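Local coordinates for conserved domain protein (Streptococcus pneumoniae, PDB 2I7R) that is of unknown function but belongs to the glyoxalase/bleomycin resistance protein/dioxygenase superfamily, at residues A[37-42]-A[48-53]. Numbering follows the deposited sequence.
Sequences GFAQFT and LMLSQN
Met49, a selenomethionine, touches both Phe38, through CG, and Gln40, through SE and CE, on one face of an antiparallel hairpin. The Phe38 ring, its CG anti to the backbone N (chi1 180°), runs along its own strand and leans towards the partner strand, crossing Met49 obliquely, with CZ 3.4 Å from Met49 CG. Beyond CG the Met49 chain bends (chi2 44°), which turns SE and CE alongside Gln40: SE is 4.0 Å from Gln40 CG. Gln40 NE2 hydrogen-bonds to Asp32 OD2. Strands 38-43 and 46-51 are the inner pair of a four-stranded mixed sheet, one of two βαβββ units of the vicinal-oxygen-chelate type expected for the glyoxalase superfamily. On the other face Leu50 CD1 touches both Ala39 CB, at 4.1 Å, and the edge of the Phe41 ring at CE2; helix 16-27 covers this face, with Cys20 against Ala39 and Phe41, and Glu24 and Leu27 also against Phe41. Paired backbone bonds join Ala39 with Leu50 and Phe41 with Leu48 (Phe41 N to Leu48 O 2.9 Å); Leu48 O also lies in plane at the Phe41 ring edge. At the hairpin's open end, Gly37 O accepts hydrogen bonds from Gln52 N (2.9 Å) and a water that bridges to Asn53 N, while Ser51 OG donates to Asn53 O.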
# COMPACT_ATOMS: atom_id res chain seq x y z
N GLY A 37 -15.20 8.03 10.05
CA GLY A 37 -14.83 7.85 8.64
C GLY A 37 -13.36 7.87 8.28
O GLY A 37 -13.02 7.85 7.11
N PHE A 38 -12.48 7.88 9.27
CA PHE A 38 -11.05 7.95 9.02
C PHE A 38 -10.33 7.36 10.21
O PHE A 38 -10.79 7.56 11.33
CB PHE A 38 -10.66 9.43 8.86
CG PHE A 38 -9.20 9.68 8.60
CD1 PHE A 38 -8.72 9.79 7.28
CD2 PHE A 38 -8.31 9.92 9.66
CE1 PHE A 38 -7.35 10.08 7.02
CE2 PHE A 38 -6.93 10.20 9.40
CZ PHE A 38 -6.47 10.30 8.07
N ALA A 39 -9.22 6.66 9.98
CA ALA A 39 -8.28 6.18 11.03
C ALA A 39 -6.86 6.23 10.49
O ALA A 39 -6.62 6.02 9.29
CB ALA A 39 -8.63 4.74 11.48
N GLN A 40 -5.91 6.53 11.36
CA GLN A 40 -4.54 6.67 10.95
C GLN A 40 -3.70 5.77 11.81
O GLN A 40 -3.75 5.88 13.04
CB GLN A 40 -4.04 8.11 11.15
CG GLN A 40 -2.50 8.26 11.18
CD GLN A 40 -2.07 9.67 11.62
OE1 GLN A 40 -2.67 10.67 11.19
NE2 GLN A 40 -1.05 9.76 12.47
N PHE A 41 -2.89 4.94 11.18
CA PHE A 41 -1.92 4.14 11.87
C PHE A 41 -0.55 4.59 11.43
O PHE A 41 -0.34 4.91 10.26
CB PHE A 41 -2.07 2.65 11.52
CG PHE A 41 -3.34 2.02 12.05
CD1 PHE A 41 -3.32 1.29 13.24
CD2 PHE A 41 -4.53 2.13 11.36
CE1 PHE A 41 -4.47 0.69 13.73
CE2 PHE A 41 -5.70 1.50 11.85
CZ PHE A 41 -5.66 0.80 13.02
N THR A 42 0.39 4.62 12.37
CA THR A 42 1.80 4.74 12.03
C THR A 42 2.43 3.35 12.25
O THR A 42 2.21 2.70 13.28
CB THR A 42 2.46 5.86 12.88
OG1 THR A 42 1.78 7.10 12.60
CG2 THR A 42 3.95 6.02 12.55
N LEU A 48 -0.60 4.21 7.46
CA LEU A 48 -1.67 3.51 6.79
C LEU A 48 -2.98 4.16 7.24
O LEU A 48 -3.31 4.11 8.42
CB LEU A 48 -1.59 2.00 7.14
CG LEU A 48 -2.66 0.97 6.68
CD1 LEU A 48 -2.63 0.73 5.19
CD2 LEU A 48 -2.44 -0.35 7.38
N MSE A 49 -3.72 4.77 6.31
CA MSE A 49 -5.04 5.32 6.62
C MSE A 49 -6.20 4.39 6.18
O MSE A 49 -6.11 3.67 5.17
CB MSE A 49 -5.23 6.68 5.93
CG MSE A 49 -4.54 7.88 6.60
SE MSE A 49 -2.71 7.63 7.22
CE MSE A 49 -2.28 9.62 7.40
N LEU A 50 -7.29 4.45 6.93
CA LEU A 50 -8.56 3.91 6.47
C LEU A 50 -9.45 5.11 6.20
O LEU A 50 -9.50 6.05 7.00
CB LEU A 50 -9.19 3.03 7.54
CG LEU A 50 -8.27 1.97 8.15
CD1 LEU A 50 -9.02 1.27 9.27
CD2 LEU A 50 -7.80 0.97 7.07
N SER A 51 -10.14 5.12 5.08
CA SER A 51 -11.00 6.25 4.77
C SER A 51 -12.31 5.78 4.17
O SER A 51 -12.31 4.92 3.31
CB SER A 51 -10.27 7.23 3.85
OG SER A 51 -11.19 8.19 3.35
N GLN A 52 -13.43 6.34 4.63
CA GLN A 52 -14.72 6.05 4.03
C GLN A 52 -14.96 6.95 2.81
O GLN A 52 -15.53 6.55 1.81
CB GLN A 52 -15.83 6.20 5.06
CG GLN A 52 -17.18 5.67 4.61
CD GLN A 52 -18.32 6.22 5.46
OE1 GLN A 52 -18.19 6.35 6.68
NE2 GLN A 52 -19.44 6.55 4.81
N ASN A 53 -14.48 8.18 2.91
CA ASN A 53 -14.63 9.17 1.84
C ASN A 53 -13.83 8.78 0.59
O ASN A 53 -12.71 8.26 0.68
CB ASN A 53 -14.16 10.56 2.33
CG ASN A 53 -14.17 11.63 1.22
OD1 ASN A 53 -15.23 11.97 0.71
ND2 ASN A 53 -13.00 12.14 0.86
O HOH W 1 -13.82 9.66 5.44